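Local coordinates for GCN5-related N-acetyltransferase (Anabaena variabilis, PDB 2OZG), which binds coenzyme A and probably transfers acetyl groups to amines, perhaps those of aminoglycosides, as a member of the GNAT family, at residues Leu125-Gly130 with Arg285-Ile290; Gly130-Gly135 with Asp348-Ala353. All blocks are in the same frame, centred on the assembly; numbering follows the deposited sequence.

How the contacts relate
Both contacts are buried, lie with their centres about 6 Å apart, and share Gly130. Contact 1 sets the end of helix 123-128, which carries part of the coenzyme A pocket, against strand 279-290, joining the two acetyltransferase (GNAT) family regions of the chain. Contact 2 follows the chain on into strand 132-143, the antiparallel neighbour of strand 279-290, and packs it on helix 349-357 of the sterol carrier protein-like domain. Their chemistry differs accordingly: an arginine-carbonyl bond and a selenomethionine packed across an arginine chain in contact 1, side-chain methylenes packed against backbone carbonyls, without a direct hydrogen bond, in contact 2. One water serves both.

Contact 1. Residues Leu125-Gly130 with Arg285-Ile290; sequences LYRKAG and RWMLRI. With COA (coenzyme A), chain C.
The carbonyl O of Ala129 is gripped by the guanidinium of Arg289: NE donates to it over 2.8 Å at an N-H...O angle of 164°, in the carbonyl plane and on a lone pair, while NH2 of Arg289 adds a weak second bond. NH1 gives a hydrogen bond to the O of Ile290 and forms a salt bridge with Asp316, leaving all three nitrogens engaged and fixing the rotation of the group. The bend at chi2 (-70°) puts Arg289 CD 3.9 Å from Ala129 O; CG packs against Gly130 O. That oxygen accepts from a water, 2.7 Å away, which in turn takes the N-H of Ile290. Selenomethionine Met287 crosses Arg127 at about a right angle, its CE 3.5 Å from Arg127 NE, and its SE lies 4.0 Å from Tyr126 CB. Arg127 turns its charge to Glu132 and to Leu273 O of the second subunit. Gly130, at positive phi, ends the helix as C-prime residue of a Schellman motif. From the same helix Tyr126 OH lies against C3P of coenzyme A and Lys128 NZ bonds weakly to its phosphate O7A. This helix end is thus tied to the strand by a buried arginine charge-paired with Asp316.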
ATOM      1  N   LEU A 125       5.372  33.157  -2.873  1.00 35.13           N
ATOM      2  CA  LEU A 125       6.592  33.962  -2.747  1.00 34.05           C
ATOM      3  C   LEU A 125       7.059  34.562  -4.086  1.00 35.28           C
ATOM      4  O   LEU A 125       7.242  35.789  -4.244  1.00 39.03           O
ATOM      5  CB  LEU A 125       7.703  33.103  -2.157  1.00 33.59           C
ATOM      6  CG  LEU A 125       9.152  33.659  -2.270  1.00 35.22           C
ATOM      7  CD1 LEU A 125       9.209  34.909  -1.463  1.00 38.15           C
ATOM      8  CD2 LEU A 125      10.164  32.651  -1.766  1.00 38.57           C
ATOM      9  N   TYR A 126       7.273  33.698  -5.062  1.00 34.27           N
ATOM     10  CA  TYR A 126       7.771  34.180  -6.351  1.00 32.71           C
ATOM     11  C   TYR A 126       6.795  35.051  -7.139  1.00 29.15           C
ATOM     12  O   TYR A 126       7.218  35.939  -7.811  1.00 33.10           O
ATOM     13  CB  TYR A 126       8.321  33.036  -7.135  1.00 34.90           C
ATOM     14  CG  TYR A 126       9.403  32.328  -6.358  1.00 36.14           C
ATOM     15  CD1 TYR A 126      10.648  32.886  -6.226  1.00 37.03           C
ATOM     16  CD2 TYR A 126       9.166  31.080  -5.771  1.00 30.09           C
ATOM     17  CE1 TYR A 126      11.659  32.227  -5.534  1.00 43.53           C
ATOM     18  CE2 TYR A 126      10.146  30.419  -5.061  1.00 42.40           C
ATOM     19  CZ  TYR A 126      11.387  30.993  -4.946  1.00 36.48           C
ATOM     20  OH  TYR A 126      12.375  30.377  -4.288  1.00 42.25           O
ATOM     21  N   ARG A 127       5.489  34.783  -7.047  1.00 29.20           N
ATOM     22  CA  ARG A 127       4.496  35.646  -7.665  1.00 32.06           C
ATOM     23  C   ARG A 127       4.537  37.047  -7.048  1.00 32.57           C
ATOM     24  O   ARG A 127       4.269  38.028  -7.752  1.00 29.95           O
ATOM     25  CB  ARG A 127       3.097  35.037  -7.529  1.00 27.93           C
ATOM     26  CG  ARG A 127       2.941  33.784  -8.363  1.00 32.93           C
ATOM     27  CD  ARG A 127       1.617  33.106  -8.142  1.00 32.59           C
ATOM     28  NE  ARG A 127       1.285  32.203  -9.237  1.00 37.40           N
ATOM     29  CZ  ARG A 127       0.342  31.268  -9.165  1.00 37.09           C
ATOM     30  NH1 ARG A 127      -0.281  31.054  -8.021  1.00 33.80           N
ATOM     31  NH2 ARG A 127       0.039  30.535 -10.230  1.00 38.28           N
ATOM     32  N   LYS A 128       4.862  37.159  -5.754  1.00 33.47           N
ATOM     33  CA  LYS A 128       5.021  38.492  -5.141  1.00 35.79           C
ATOM     34  C   LYS A 128       6.113  39.248  -5.875  1.00 33.01           C
ATOM     35  O   LYS A 128       6.062  40.433  -5.932  1.00 30.41           O
ATOM     36  CB  LYS A 128       5.392  38.466  -3.640  1.00 37.22           C
ATOM     37  CG  LYS A 128       4.258  38.196  -2.694  1.00 49.05           C
ATOM     38  CD  LYS A 128       4.630  38.478  -1.222  1.00 41.08           C
ATOM     39  CE  LYS A 128       4.589  39.998  -0.832  1.00 56.12           C
ATOM     40  NZ  LYS A 128       3.200  40.631  -0.748  1.00 55.59           N
ATOM     41  N   ALA A 129       7.068  38.563  -6.503  1.00 34.44           N
ATOM     42  CA  ALA A 129       8.131  39.272  -7.217  1.00 30.91           C
ATOM     43  C   ALA A 129       7.972  39.275  -8.725  1.00 32.68           C
ATOM     44  O   ALA A 129       8.945  39.586  -9.451  1.00 34.30           O
ATOM     45  CB  ALA A 129       9.496  38.676  -6.835  1.00 31.16           C
ATOM     46  N   GLY A 130       6.792  38.862  -9.193  1.00 31.44           N
ATOM     47  CA  GLY A 130       6.488  38.815 -10.626  1.00 30.82           C
ATOM     48  C   GLY A 130       6.805  37.611 -11.473  1.00 29.56           C
ATOM     49  O   GLY A 130       6.687  37.704 -12.723  1.00 30.89           O
ATOM     50  N   ARG A 285       5.531  22.783 -12.945  1.00 33.30           N
ATOM     51  CA  ARG A 285       5.662  23.963 -13.750  1.00 33.02           C
ATOM     52  C   ARG A 285       6.725  24.850 -13.155  1.00 33.18           C
ATOM     53  O   ARG A 285       6.686  25.201 -12.013  1.00 33.53           O
ATOM     54  CB  ARG A 285       4.361  24.718 -13.910  1.00 32.39           C
ATOM     55  CG  ARG A 285       3.342  23.930 -14.685  1.00 32.74           C
ATOM     56  CD  ARG A 285       1.992  24.633 -14.726  1.00 36.70           C
ATOM     57  NE  ARG A 285       1.049  23.781 -15.411  1.00 33.96           N
ATOM     58  CZ  ARG A 285      -0.263  23.948 -15.403  1.00 35.13           C
ATOM     59  NH1 ARG A 285      -0.804  24.993 -14.787  1.00 29.57           N
ATOM     60  NH2 ARG A 285      -1.037  23.044 -16.001  1.00 34.59           N
ATOM     61  N   TRP A 286       7.691  25.202 -13.992  1.00 32.49           N
ATOM     62  CA  TRP A 286       8.634  26.199 -13.650  1.00 33.64           C
ATOM     63  C   TRP A 286       8.086  27.583 -13.965  1.00 33.05           C
ATOM     64  O   TRP A 286       7.132  27.750 -14.761  1.00 31.27           O
ATOM     65  CB  TRP A 286       9.993  25.948 -14.307  1.00 30.99           C
ATOM     66  CG  TRP A 286       9.984  25.416 -15.678  1.00 31.69           C
ATOM     67  CD1 TRP A 286       9.997  24.090 -16.041  1.00 33.01           C
ATOM     68  CD2 TRP A 286      10.037  26.157 -16.892  1.00 30.09           C
ATOM     69  NE1 TRP A 286      10.021  23.982 -17.414  1.00 30.96           N
ATOM     70  CE2 TRP A 286      10.118  25.225 -17.953  1.00 28.38           C
ATOM     71  CE3 TRP A 286      10.029  27.532 -17.198  1.00 36.15           C
ATOM     72  CZ2 TRP A 286      10.193  25.617 -19.291  1.00 38.58           C
ATOM     73  CZ3 TRP A 286      10.125  27.911 -18.508  1.00 35.38           C
ATOM     74  CH2 TRP A 286      10.202  26.950 -19.549  1.00 36.74           C
HETATM   75  N   MSE A 287       8.728  28.582 -13.372  1.00 30.63           N
HETATM   76  CA  MSE A 287       8.269  29.917 -13.492  1.00 30.03           C
HETATM   77  C   MSE A 287       9.262  30.783 -14.144  1.00 31.83           C
HETATM   78  O   MSE A 287      10.470  30.538 -14.064  1.00 34.08           O
HETATM   79  CB  MSE A 287       7.993  30.432 -12.110  1.00 30.50           C
HETATM   80  CG  MSE A 287       6.824  29.784 -11.397  1.00 33.37           C
HETATM   81 SE   MSE A 287       6.430  30.659  -9.665  0.75 34.66          SE
HETATM   82  CE  MSE A 287       4.451  30.826  -9.806  1.00 44.90           C
ATOM     83  N   LEU A 288       8.768  31.860 -14.729  1.00 33.20           N
ATOM     84  CA  LEU A 288       9.613  32.841 -15.442  1.00 30.24           C
ATOM     85  C   LEU A 288       9.276  34.268 -15.017  1.00 29.74           C
ATOM     86  O   LEU A 288       8.118  34.599 -14.781  1.00 32.69           O
ATOM     87  CB  LEU A 288       9.365  32.701 -16.963  1.00 33.86           C
ATOM     88  CG  LEU A 288      10.267  33.563 -17.885  1.00 33.70           C
ATOM     89  CD1 LEU A 288      10.854  32.835 -19.082  1.00 36.41           C
ATOM     90  CD2 LEU A 288       9.524  34.850 -18.328  1.00 34.74           C
ATOM     91  N   ARG A 289      10.305  35.103 -14.922  1.00 32.44           N
ATOM     92  CA  ARG A 289      10.134  36.489 -14.646  1.00 31.36           C
ATOM     93  C   ARG A 289      10.624  37.254 -15.867  1.00 33.14           C
ATOM     94  O   ARG A 289      11.759  37.041 -16.347  1.00 31.65           O
ATOM     95  CB  ARG A 289      10.946  36.900 -13.405  1.00 30.12           C
ATOM     96  CG  ARG A 289      10.234  38.000 -12.516  1.00 28.19           C
ATOM     97  CD  ARG A 289      10.158  39.383 -13.106  1.00 35.60           C
ATOM     98  NE  ARG A 289       9.517  40.278 -12.136  1.00 36.57           N
ATOM     99  CZ  ARG A 289       9.278  41.560 -12.343  1.00 33.93           C
ATOM    100  NH1 ARG A 289       9.607  42.132 -13.501  1.00 35.07           N
ATOM    101  NH2 ARG A 289       8.658  42.263 -11.418  1.00 33.38           N
ATOM    102  N   ILE A 290       9.772  38.107 -16.411  1.00 34.77           N
ATOM    103  CA  ILE A 290      10.215  39.053 -17.448  1.00 34.17           C
ATOM    104  C   ILE A 290      10.923  40.177 -16.718  1.00 33.87           C
ATOM    105  O   ILE A 290      10.298  40.999 -16.061  1.00 31.85           O
ATOM    106  CB  ILE A 290       9.033  39.603 -18.245  1.00 34.77           C
ATOM    107  CG1 ILE A 290       8.259  38.446 -18.902  1.00 34.98           C
ATOM    108  CG2 ILE A 290       9.498  40.704 -19.231  1.00 27.46           C
ATOM    109  CD1 ILE A 290       8.828  37.870 -20.194  1.00 31.32           C
TER
HETATM  110  N1A COA C 500       4.417  28.437   1.386  1.00 72.97           N
HETATM  111  C2A COA C 500       3.720  29.430   0.801  1.00 79.48           C
HETATM  112  N3A COA C 500       4.128  30.714   0.844  1.00 74.96           N
HETATM  113  C4A COA C 500       5.270  31.027   1.505  1.00 77.54           C
HETATM  114  C5A COA C 500       6.016  30.036   2.136  1.00 75.06           C
HETATM  115  C6A COA C 500       5.555  28.706   2.061  1.00 74.14           C
HETATM  116  N6A COA C 500       6.199  27.664   2.629  1.00 70.32           N
HETATM  117  N7A COA C 500       7.073  30.667   2.703  1.00 74.41           N
HETATM  118  C8A COA C 500       6.978  31.994   2.434  1.00 72.82           C
HETATM  119  N9A COA C 500       5.873  32.198   1.697  1.00 74.61           N
HETATM  120  C1B COA C 500       5.321  33.470   1.143  1.00 73.86           C
HETATM  121  C2B COA C 500       4.584  34.281   2.205  1.00 71.79           C
HETATM  122  O2B COA C 500       3.203  33.877   2.355  1.00 66.78           O
HETATM  123  C3B COA C 500       4.788  35.713   1.726  1.00 69.93           C
HETATM  124  O3B COA C 500       3.661  36.225   1.003  1.00 76.99           O
HETATM  125  P3B COA C 500       2.582  37.200   1.742  1.00 85.01           P
HETATM  126  O7A COA C 500       3.288  38.545   1.797  1.00 67.30           O
HETATM  127  O8A COA C 500       1.349  37.094   0.850  1.00 84.60           O
HETATM  128  O9A COA C 500       2.381  36.622   3.138  1.00 82.85           O
HETATM  129  C4B COA C 500       6.036  35.694   0.848  1.00 68.87           C
HETATM  130  O4B COA C 500       6.347  34.317   0.598  1.00 64.66           O
HETATM  131  C5B COA C 500       7.224  36.397   1.507  1.00 61.09           C
HETATM  132  O5B COA C 500       7.603  35.663   2.681  1.00 62.93           O
HETATM  133  P1A COA C 500       9.099  35.695   3.325  1.00 65.38           P
HETATM  134  O1A COA C 500       9.990  36.590   2.495  1.00 45.04           O
HETATM  135  O2A COA C 500       8.945  35.993   4.817  1.00 66.33           O
HETATM  136  O3A COA C 500       9.540  34.126   3.189  1.00 62.15           O
HETATM  137  P2A COA C 500      10.527  33.338   4.234  1.00 59.06           P
HETATM  138  O4A COA C 500      11.660  34.312   4.570  1.00 50.41           O
HETATM  139  O5A COA C 500       9.666  32.815   5.382  1.00 49.76           O
HETATM  140  O6A COA C 500      11.078  32.078   3.297  1.00 59.59           O
HETATM  141  CBP COA C 500      11.529  29.639   2.616  1.00 58.91           C
HETATM  142  CCP COA C 500      11.251  30.689   3.714  1.00 67.70           C
HETATM  143  CDP COA C 500      12.318  30.368   1.531  1.00 58.05           C
HETATM  144  CEP COA C 500      10.172  29.329   1.990  1.00 60.18           C
HETATM  145  CAP COA C 500      12.332  28.413   3.250  1.00 63.72           C
HETATM  146  OAP COA C 500      13.767  28.447   2.944  1.00 30.26           O
HETATM  147  C9P COA C 500      11.903  26.928   3.088  1.00 70.14           C
HETATM  148  O9P COA C 500      10.946  26.370   3.853  1.00 81.40           O
HETATM  149  N8P COA C 500      12.506  26.046   2.266  1.00 83.12           N
HETATM  150  C7P COA C 500      13.566  26.091   1.257  1.00 80.09           C
HETATM  151  C6P COA C 500      12.826  25.569   0.036  1.00 81.06           C
HETATM  152  C5P COA C 500      12.420  26.713  -0.881  1.00 92.48           C
HETATM  153  O5P COA C 500      11.857  27.713  -0.439  1.00 95.29           O
HETATM  154  N4P COA C 500      12.677  26.567  -2.190  1.00 91.87           N
HETATM  155  C3P COA C 500      12.353  27.519  -3.248  1.00 86.29           C
HETATM  156  C2P COA C 500      12.969  26.945  -4.505  1.00 86.89           C
HETATM  157  S1P COA C 500      14.806  27.038  -4.436  1.00 84.39           S
HETATM  158  O   HOH W   1       7.137  38.220 -15.317  1.00 29.89           O

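Contact 2. Residues Gly130-Gly135 with Asp348-Ala353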
ATOM      1  N   GLY A 130       6.792  38.862  -9.193  1.00 31.44           N
ATOM      2  CA  GLY A 130       6.488  38.815 -10.626  1.00 30.82           C
ATOM      3  C   GLY A 130       6.805  37.611 -11.473  1.00 29.56           C
ATOM      4  O   GLY A 130       6.687  37.704 -12.723  1.00 30.89           O
ATOM      5  N   TYR A 131       7.231  36.510 -10.840  1.00 33.47           N
ATOM      6  CA  TYR A 131       7.414  35.217 -11.534  1.00 31.55           C
ATOM      7  C   TYR A 131       6.037  34.612 -11.759  1.00 30.69           C
ATOM      8  O   TYR A 131       5.143  34.782 -10.929  1.00 27.62           O
ATOM      9  CB  TYR A 131       8.236  34.200 -10.707  1.00 29.38           C
ATOM     10  CG  TYR A 131       9.719  34.475 -10.649  1.00 29.76           C
ATOM     11  CD1 TYR A 131      10.242  35.360  -9.749  1.00 28.09           C
ATOM     12  CD2 TYR A 131      10.595  33.816 -11.501  1.00 27.46           C
ATOM     13  CE1 TYR A 131      11.578  35.661  -9.738  1.00 26.98           C
ATOM     14  CE2 TYR A 131      11.967  34.071 -11.475  1.00 27.74           C
ATOM     15  CZ  TYR A 131      12.448  34.981 -10.609  1.00 21.50           C
ATOM     16  OH  TYR A 131      13.802  35.245 -10.566  1.00 33.54           O
ATOM     17  N   GLU A 132       5.888  33.858 -12.861  1.00 29.64           N
ATOM     18  CA  GLU A 132       4.647  33.131 -13.088  1.00 31.13           C
ATOM     19  C   GLU A 132       4.874  31.813 -13.773  1.00 29.77           C
ATOM     20  O   GLU A 132       5.851  31.629 -14.456  1.00 34.01           O
ATOM     21  CB  GLU A 132       3.642  33.970 -13.897  1.00 30.18           C
ATOM     22  CG  GLU A 132       2.190  33.384 -14.023  1.00 34.01           C
ATOM     23  CD  GLU A 132       1.544  33.043 -12.659  1.00 36.46           C
ATOM     24  OE1 GLU A 132       1.772  31.921 -12.158  1.00 37.52           O
ATOM     25  OE2 GLU A 132       0.803  33.877 -12.114  1.00 31.86           O
ATOM     26  N   GLN A 133       3.945  30.877 -13.586  1.00 33.66           N
ATOM     27  CA  GLN A 133       4.011  29.618 -14.324  1.00 33.86           C
ATOM     28  C   GLN A 133       4.253  29.911 -15.777  1.00 32.38           C
ATOM     29  O   GLN A 133       3.593  30.760 -16.366  1.00 31.90           O
ATOM     30  CB  GLN A 133       2.729  28.820 -14.179  1.00 32.29           C
ATOM     31  CG  GLN A 133       2.418  28.451 -12.734  1.00 30.85           C
ATOM     32  CD  GLN A 133       1.272  27.494 -12.651  1.00 37.76           C
ATOM     33  OE1 GLN A 133       0.514  27.381 -13.608  1.00 36.88           O
ATOM     34  NE2 GLN A 133       1.160  26.747 -11.510  1.00 29.31           N
ATOM     35  N   ALA A 134       5.210  29.200 -16.376  1.00 31.62           N
ATOM     36  CA  ALA A 134       5.605  29.515 -17.708  1.00 32.78           C
ATOM     37  C   ALA A 134       6.099  28.337 -18.541  1.00 34.39           C
ATOM     38  O   ALA A 134       6.259  28.482 -19.748  1.00 33.82           O
ATOM     39  CB  ALA A 134       6.682  30.586 -17.656  1.00 35.84           C
ATOM     40  N   GLY A 135       6.333  27.177 -17.926  1.00 32.61           N
ATOM     41  CA  GLY A 135       6.756  26.029 -18.697  1.00 34.13           C
ATOM     42  C   GLY A 135       6.577  24.770 -17.898  1.00 33.76           C
ATOM     43  O   GLY A 135       6.365  24.815 -16.674  1.00 33.91           O
ATOM     44  N   ASP A 348      -0.368  42.289 -16.261  1.00 31.93           N
ATOM     45  CA  ASP A 348       0.676  42.429 -15.300  1.00 33.23           C
ATOM     46  C   ASP A 348       1.874  41.700 -15.872  1.00 31.75           C
ATOM     47  O   ASP A 348       1.724  40.814 -16.711  1.00 30.34           O
ATOM     48  CB  ASP A 348       0.228  41.719 -14.010  1.00 34.70           C
ATOM     49  CG  ASP A 348       1.240  41.852 -12.906  1.00 44.12           C
ATOM     50  OD1 ASP A 348       1.402  42.994 -12.431  1.00 38.65           O
ATOM     51  OD2 ASP A 348       1.874  40.814 -12.537  1.00 37.00           O
ATOM     52  N   ILE A 349       3.056  42.023 -15.362  1.00 29.64           N
ATOM     53  CA  ILE A 349       4.275  41.361 -15.782  1.00 30.10           C
ATOM     54  C   ILE A 349       4.162  39.809 -15.654  1.00 30.25           C
ATOM     55  O   ILE A 349       4.793  39.066 -16.418  1.00 31.32           O
ATOM     56  CB  ILE A 349       5.481  41.975 -14.998  1.00 31.29           C
ATOM     57  CG1 ILE A 349       6.787  41.658 -15.691  1.00 31.41           C
ATOM     58  CG2 ILE A 349       5.529  41.519 -13.517  1.00 32.97           C
ATOM     59  CD1 ILE A 349       6.935  42.420 -17.027  1.00 32.46           C
ATOM     60  N   LYS A 350       3.300  39.314 -14.739  1.00 33.00           N
ATOM     61  CA  LYS A 350       3.069  37.885 -14.587  1.00 31.59           C
ATOM     62  C   LYS A 350       2.326  37.287 -15.741  1.00 36.29           C
ATOM     63  O   LYS A 350       2.678  36.184 -16.178  1.00 33.51           O
ATOM     64  CB  LYS A 350       2.349  37.505 -13.309  1.00 33.44           C
ATOM     65  CG  LYS A 350       3.144  37.889 -12.072  1.00 32.64           C
ATOM     66  CD  LYS A 350       2.581  37.361 -10.782  1.00 32.04           C
ATOM     67  CE  LYS A 350       1.138  37.761 -10.436  1.00 34.21           C
ATOM     68  NZ  LYS A 350       0.909  39.198 -10.332  1.00 40.24           N
ATOM     69  N   GLY A 351       1.296  38.008 -16.227  1.00 35.42           N
ATOM     70  CA  GLY A 351       0.539  37.560 -17.373  1.00 35.50           C
ATOM     71  C   GLY A 351       1.450  37.462 -18.588  1.00 35.39           C
ATOM     72  O   GLY A 351       1.322  36.557 -19.400  1.00 36.70           O
ATOM     73  N   LEU A 352       2.388  38.406 -18.693  1.00 38.00           N
ATOM     74  CA  LEU A 352       3.294  38.484 -19.832  1.00 32.40           C
ATOM     75  C   LEU A 352       4.235  37.325 -19.871  1.00 33.28           C
ATOM     76  O   LEU A 352       4.611  36.884 -20.950  1.00 32.86           O
ATOM     77  CB  LEU A 352       4.088  39.795 -19.785  1.00 35.67           C
ATOM     78  CG  LEU A 352       5.041  40.043 -20.978  1.00 35.70           C
ATOM     79  CD1 LEU A 352       4.279  39.990 -22.274  1.00 34.46           C
ATOM     80  CD2 LEU A 352       5.757  41.329 -20.847  1.00 29.95           C
ATOM     81  N   ALA A 353       4.657  36.829 -18.696  1.00 33.83           N
ATOM     82  CA  ALA A 353       5.494  35.641 -18.649  1.00 32.53           C
ATOM     83  C   ALA A 353       4.835  34.416 -19.312  1.00 32.04           C
ATOM     84  O   ALA A 353       5.478  33.707 -20.078  1.00 30.92           O
ATOM     85  CB  ALA A 353       5.810  35.295 -17.222  1.00 35.08           C
TER
HETATM   86  O   HOH W   1       7.137  38.220 -15.317  1.00 29.89           O
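Glu132 lays its CB over the first turn of helix 349-357, 3.3 Å from Lys350 O and 3.8 Å from Lys350 CB. CG stands anti to the backbone N (chi1 -171°), which keeps it within 3.6 Å of the same Lys350 O. OE1 turns from the helix, accepting from Gln133 N through its anti lone pair and forming a salt bridge with Arg127, while OE2 stays beside CB and CD of Lys350. An alanine here would probably leave Arg127 without this charge partner and open a gap beside Lys350 O where CG had packed. Lys350 runs past the strand, CG 3.6 Å from Gly130 O and CD the same distance from Tyr131 O, a buried carbonyl without a hydrogen-bonding partner. Its NZ folds back to a 2.9 Å salt bridge with Asp348 OD2, which also accepts from Lys350 N on the opposite face of the carboxylate. The water on Gly130 O also donates to Ile349 O. The axes of strand 132-135 and helix 349-353 run nearly parallel (13°), 7.5 Å apart at their closest. Asp348 thus N-caps a helix packed on a strand whose classic beta bulge, Ala134 and Gly135, faces Trp286, joining the sterol carrier protein-like domain to the GNAT fold.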